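PDB 3OQV: Cyclo(L-leucyl-L-phenylalanyl) synthase from Streptomyces noursei, which makes cyclodipeptides from aminoacyl-tRNAs without ATP, joining phenylalanine and leucine into the precursor of the antibacterial peptide albonoursin. Local coordinates for residues Pro126-Arg129 and Ala130-Arg134; Val116-Leu119 and Ser120-Gln123. All coordinates share one frame; numbering follows the deposited sequence. Where two conformers were deposited one is given.

Contact 1 (Pro126-Arg129 and Ala130-Arg134); sequences PEYR and AVRER. With PO4 (phosphate ion), chain D.
Tyr128 OH is gripped by three groups. Arg132 NH1 donates to it at 3.1 Å, with an N-H...O angle of 142°. Gln123 NE2 also bonds the hydroxyl, and the main-chain oxygen of Ala181 accepts a hydrogen bond from it. Ala181 lies on helix 169-193 and, by similarity, belongs to the substrate-binding segment.

Tyr128 and Arg132 stand one turn apart on helix 126-141. Their backbones are joined by the i to i+4 bond from Arg132 N to Tyr128 O, 2.9 Å. Both side chains run alongside each other in the same direction. In each, CG is anti to the backbone N (chi1 171° in Tyr128, 172° in Arg132), so both leave the helix the same way. Arg132 CB packs obliquely on the ring, 3.8 Å from Tyr128 CE2. Its chain then bends at chi2, and the guanidinium ends almost perpendicular to the ring plane.

The Arg132 guanidinium has other partners. NH1 reaches O1 of a phosphate ion in a weak but straight bond of 3.4 Å. NH2 makes a weak bond of 3.3 Å to phosphate O2. NE forms a salt bridge with Asp136, one turn further on. An alanine in place of Arg132 would probably deprive Asp136 of this salt bridge and leave the Tyr128 hydroxyl short of one donor.

Val131 CG2 lies 3.5 Å from Glu127 O. Val131 packs against helix 169-193, touching Pro184 and Val192, while Tyr128 touches Pro184 as well.

The phosphate probably came from the crystallisation liquor. Arg132 holds it weakly, and Gln123 and His70 also bind it. Tyr128 OH, through Ala181 O, ties this helix to helix 169-193. The Asp136 bridge stays within the helix and probably helps to orient the guanidinium.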
loop_
_atom_site.group_PDB
_atom_site.type_symbol
_atom_site.label_atom_id
_atom_site.label_comp_id
_atom_site.label_asym_id
_atom_site.label_seq_id
_atom_site.Cartn_x
_atom_site.Cartn_y
_atom_site.Cartn_z
ATOM N N PRO A 126 17.206 2.032 6.320
ATOM C CA PRO A 126 17.451 3.426 6.673
ATOM C C PRO A 126 16.609 4.396 5.848
ATOM O O PRO A 126 16.110 5.390 6.379
ATOM C CB PRO A 126 18.936 3.603 6.349
ATOM C CG PRO A 126 19.518 2.263 6.619
ATOM C CD PRO A 126 18.458 1.269 6.175
ATOM N N GLU A 127 16.458 4.110 4.556
ATOM C CA GLU A 127 15.670 4.957 3.675
ATOM C C GLU A 127 14.254 5.137 4.214
ATOM O O GLU A 127 13.753 6.259 4.311
ATOM C CB GLU A 127 15.607 4.362 2.267
ATOM C CG GLU A 127 16.925 4.403 1.516
ATOM C CD GLU A 127 17.714 3.107 1.624
ATOM O OE1 GLU A 127 17.454 2.304 2.556
ATOM O OE2 GLU A 127 18.573 2.878 0.749
ATOM N N TYR A 128 13.615 4.028 4.581
ATOM C CA TYR A 128 12.255 4.082 5.103
ATOM C C TYR A 128 12.225 4.811 6.434
ATOM O O TYR A 128 11.341 5.627 6.682
ATOM C CB TYR A 128 11.683 2.668 5.277
ATOM C CG TYR A 128 10.352 2.627 6.005
ATOM C CD1 TYR A 128 9.160 2.592 5.298
ATOM C CD2 TYR A 128 10.289 2.666 7.403
ATOM C CE1 TYR A 128 7.922 2.556 5.959
ATOM C CE2 TYR A 128 9.059 2.602 8.075
ATOM C CZ TYR A 128 7.883 2.555 7.339
ATOM O OH TYR A 128 6.660 2.532 7.970
ATOM N N ARG A 129 13.176 4.489 7.305
ATOM C CA ARG A 129 13.187 5.034 8.662
ATOM C C ARG A 129 13.272 6.561 8.620
ATOM O O ARG A 129 12.538 7.263 9.320
ATOM C CB ARG A 129 14.358 4.443 9.460
ATOM C CG ARG A 129 14.270 2.924 9.628
ATOM C CD ARG A 129 15.086 2.419 10.817
ATOM N NE ARG A 129 16.424 3.003 10.855
ATOM C CZ ARG A 129 17.524 2.381 10.448
ATOM N NH1 ARG A 129 17.459 1.144 9.976
ATOM N NH2 ARG A 129 18.694 2.997 10.519
ATOM N N ALA A 130 14.145 7.074 7.765
ATOM C CA ALA A 130 14.344 8.522 7.695
ATOM C C ALA A 130 13.040 9.227 7.303
ATOM O O ALA A 130 12.717 10.301 7.824
ATOM C CB ALA A 130 15.464 8.863 6.730
ATOM N N VAL A 131 12.303 8.627 6.372
ATOM C CA VAL A 131 11.052 9.210 5.927
ATOM C C VAL A 131 10.009 9.101 7.026
ATOM O O VAL A 131 9.246 10.032 7.263
ATOM C CB VAL A 131 10.551 8.566 4.615
ATOM C CG1 VAL A 131 9.165 9.106 4.251
ATOM C CG2 VAL A 131 11.551 8.831 3.496
ATOM N N ARG A 132 9.987 7.957 7.705
ATOM C CA ARG A 132 9.005 7.701 8.745
ATOM C C ARG A 132 9.116 8.682 9.914
ATOM O O ARG A 132 8.109 9.128 10.448
ATOM C CB ARG A 132 9.142 6.255 9.239
ATOM C CG ARG A 132 8.298 5.902 10.448
ATOM C CD ARG A 132 6.871 5.612 10.070
ATOM N NE ARG A 132 6.052 5.323 11.248
ATOM C CZ ARG A 132 5.654 4.108 11.616
ATOM N NH1 ARG A 132 5.994 3.041 10.905
ATOM N NH2 ARG A 132 4.886 3.967 12.687
ATOM N N GLU A 133 10.338 9.015 10.305
ATOM C CA GLU A 133 10.573 10.139 11.202
ATOM C C GLU A 133 9.738 11.355 10.772
ATOM O O GLU A 133 9.072 11.994 11.594
ATOM C CB GLU A 133 12.067 10.477 11.216
ATOM C CG GLU A 133 12.523 11.340 12.388
ATOM C CD GLU A 133 13.932 11.898 12.199
ATOM O OE1 GLU A 133 14.812 11.161 11.700
ATOM O OE2 GLU A 133 14.157 13.079 12.544
ATOM N N ARG A 134 9.743 11.639 9.472
ATOM C CA ARG A 134 9.131 12.856 8.947
ATOM C C ARG A 134 7.611 12.754 8.918
ATOM O O ARG A 134 6.922 13.701 9.288
ATOM C CB ARG A 134 9.647 13.163 7.541
ATOM C CG ARG A 134 10.918 13.980 7.515
ATOM C CD ARG A 134 11.420 14.124 6.090
ATOM N NE ARG A 134 12.778 13.606 5.962
ATOM C CZ ARG A 134 13.200 12.827 4.976
ATOM N NH1 ARG A 134 12.380 12.469 3.992
ATOM N NH2 ARG A 134 14.463 12.426 4.964
HETATM P P PO4 D . 5.735 -0.019 13.250
HETATM O O1 PO4 D . 4.971 -0.082 11.941
HETATM O O2 PO4 D . 5.034 0.968 14.156
HETATM O O3 PO4 D . 5.785 -1.384 13.896
HETATM O O4 PO4 D . 7.151 0.433 12.987
#

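Contact 2 (Val116-Leu119 and Ser120-Gln123). With PO4 (phosphate ion), chain D.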
loop_
_atom_site.group_PDB
_atom_site.type_symbol
_atom_site.label_atom_id
_atom_site.label_comp_id
_atom_site.label_asym_id
_atom_site.label_seq_id
_atom_site.Cartn_x
_atom_site.Cartn_y
_atom_site.Cartn_z
ATOM N N VAL A 116 10.460 -6.805 -5.263
ATOM C CA VAL A 116 9.262 -7.153 -4.505
ATOM C C VAL A 116 9.643 -7.416 -3.064
ATOM O O VAL A 116 10.476 -8.279 -2.790
ATOM C CB VAL A 116 8.598 -8.409 -5.073
ATOM C CG1 VAL A 116 7.350 -8.768 -4.285
ATOM C CG2 VAL A 116 8.291 -8.229 -6.556
ATOM N N ARG A 117 9.091 -6.625 -2.151
ATOM C CA ARG A 117 9.400 -6.759 -0.732
ATOM C C ARG A 117 8.122 -6.633 0.083
ATOM O O ARG A 117 7.166 -5.985 -0.352
ATOM C CB ARG A 117 10.409 -5.691 -0.301
ATOM C CG ARG A 117 11.787 -5.839 -0.955
ATOM C CD ARG A 117 12.731 -4.747 -0.486
ATOM N NE ARG A 117 12.456 -3.505 -1.187
ATOM C CZ ARG A 117 13.214 -2.421 -1.122
ATOM N NH1 ARG A 117 14.248 -2.385 -0.296
ATOM N NH2 ARG A 117 12.864 -1.331 -1.800
ATOM N N SER A 118 8.103 -7.235 1.273
ATOM C CA SER A 118 7.071 -6.935 2.264
ATOM C C SER A 118 7.290 -5.545 2.858
ATOM O O SER A 118 8.417 -5.058 2.886
ATOM C CB SER A 118 7.114 -7.962 3.393
ATOM O OG SER A 118 8.358 -7.885 4.076
ATOM N N LEU A 119 6.231 -4.929 3.377
ATOM C CA LEU A 119 6.393 -3.663 4.108
ATOM C C LEU A 119 7.291 -3.857 5.334
ATOM O O LEU A 119 8.159 -3.033 5.618
ATOM C CB LEU A 119 5.042 -3.067 4.512
ATOM C CG LEU A 119 5.049 -1.677 5.181
ATOM C CD1 LEU A 119 5.872 -0.651 4.379
ATOM C CD2 LEU A 119 3.626 -1.163 5.349
ATOM N N SER A 120 7.145 -4.989 6.013
ATOM C CA SER A 120 7.950 -5.233 7.199
ATOM C C SER A 120 9.449 -5.273 6.896
ATOM O O SER A 120 10.234 -4.714 7.648
ATOM C CB SER A 120 7.481 -6.490 7.959
ATOM O OG SER A 120 7.822 -7.659 7.252
ATOM N N GLU A 121 9.837 -5.806 5.737
ATOM C CA GLU A 121 11.237 -5.787 5.338
ATOM C C GLU A 121 11.688 -4.358 5.021
ATOM O O GLU A 121 12.786 -3.943 5.370
ATOM C CB GLU A 121 11.447 -6.654 4.095
ATOM C CG GLU A 121 12.901 -6.835 3.715
ATOM C CD GLU A 121 13.059 -7.609 2.420
ATOM O OE1 GLU A 121 12.105 -8.331 2.050
ATOM O OE2 GLU A 121 14.118 -7.459 1.761
ATOM N N LEU A 122 10.838 -3.635 4.309
ATOM C CA LEU A 122 11.131 -2.278 3.890
ATOM C C LEU A 122 11.320 -1.383 5.122
ATOM O O LEU A 122 12.157 -0.457 5.133
ATOM C CB LEU A 122 9.961 -1.786 3.045
ATOM C CG LEU A 122 10.103 -0.419 2.395
ATOM C CD1 LEU A 122 11.351 -0.361 1.538
ATOM C CD2 LEU A 122 8.868 -0.154 1.539
ATOM N N GLN A 123 10.616 -1.730 6.199
ATOM C CA GLN A 123 10.620 -0.904 7.399
ATOM C C GLN A 123 11.971 -0.963 8.098
ATOM O O GLN A 123 12.279 -0.124 8.944
ATOM C CB GLN A 123 9.536 -1.368 8.368
ATOM C CG GLN A 123 8.128 -0.950 7.989
ATOM C CD GLN A 123 7.179 -1.159 9.129
ATOM O OE1 GLN A 123 7.150 -2.241 9.720
ATOM N NE2 GLN A 123 6.468 -0.100 9.522
HETATM P P PO4 D . 5.735 -0.019 13.250
HETATM O O1 PO4 D . 4.971 -0.082 11.941
HETATM O O2 PO4 D . 5.034 0.968 14.156
HETATM O O3 PO4 D . 5.785 -1.384 13.896
HETATM O O4 PO4 D . 7.151 0.433 12.987
HETATM O O HOH W 1 15.277 -4.315 1.623
#
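Ser118 is the N-cap of the short helix 119-122, where edge strand 114-118 of the parallel Rossmann-type sheet turns into helix. Its OG accepts from Glu121 N at 3.0 Å. With chi1 at 63°, OG sits between the backbone N and the carbonyl carbon and faces the start of the helix. Ser118 O takes Leu122 N at 3.1 Å, so the same residue uses both oxygens on the first turn.

The tightly packed side is apolar. Leu119 CD1 meets Leu122 CD2 at 4.2 Å, and the two leucines cross obliquely. Both also touch Leu185 of helix 169-193. They reach strand 59-67 too, Leu119 at Val67 and Leu122 at Val65. The Leu119 side chain comes within about 4 Å of that of Glu182, which by similarity could be critical in catalysis, so the capped turn borders the probable active site.

The other side is looser and wetter. Arg117 and Glu121 cross at about a right angle, but their charged ends do not meet. Instead Glu121 OE2 lies 3.8 Å from the aliphatic Arg117 CD. A water accepts from Arg117 NH1 and gives a weak bond to Glu121 OE2. The firmer partner of this arginine is Asp63, in a salt bridge to NH2. Leu122 CD1 lies over one face of the guanidinium, offset toward its rim.

At the far end, Gln123 NE2 donates to phosphate O1 in a nearly straight bond of 2.8 Å.

How the contacts relate
Contact 2 comes first along the chain and contact 1 follows after two residues, their centres about 13 Å apart. Contact 2 carries edge strand 114-118 into helix 119-122. A short connection then leads to helix 126-141, where contact 1 lies. The two meet in space as well: Tyr128 CB lies 3.2 Å from Leu122 O, and Arg129 CG packs near Gln123 O. Both lean on helix 169-193, which carries residues assigned to substrate binding by similarity. Both also contribute to one phosphate site, through Arg132 and Gln123. Together they link the sheet edge to the helical layer beside the probable substrate pocket.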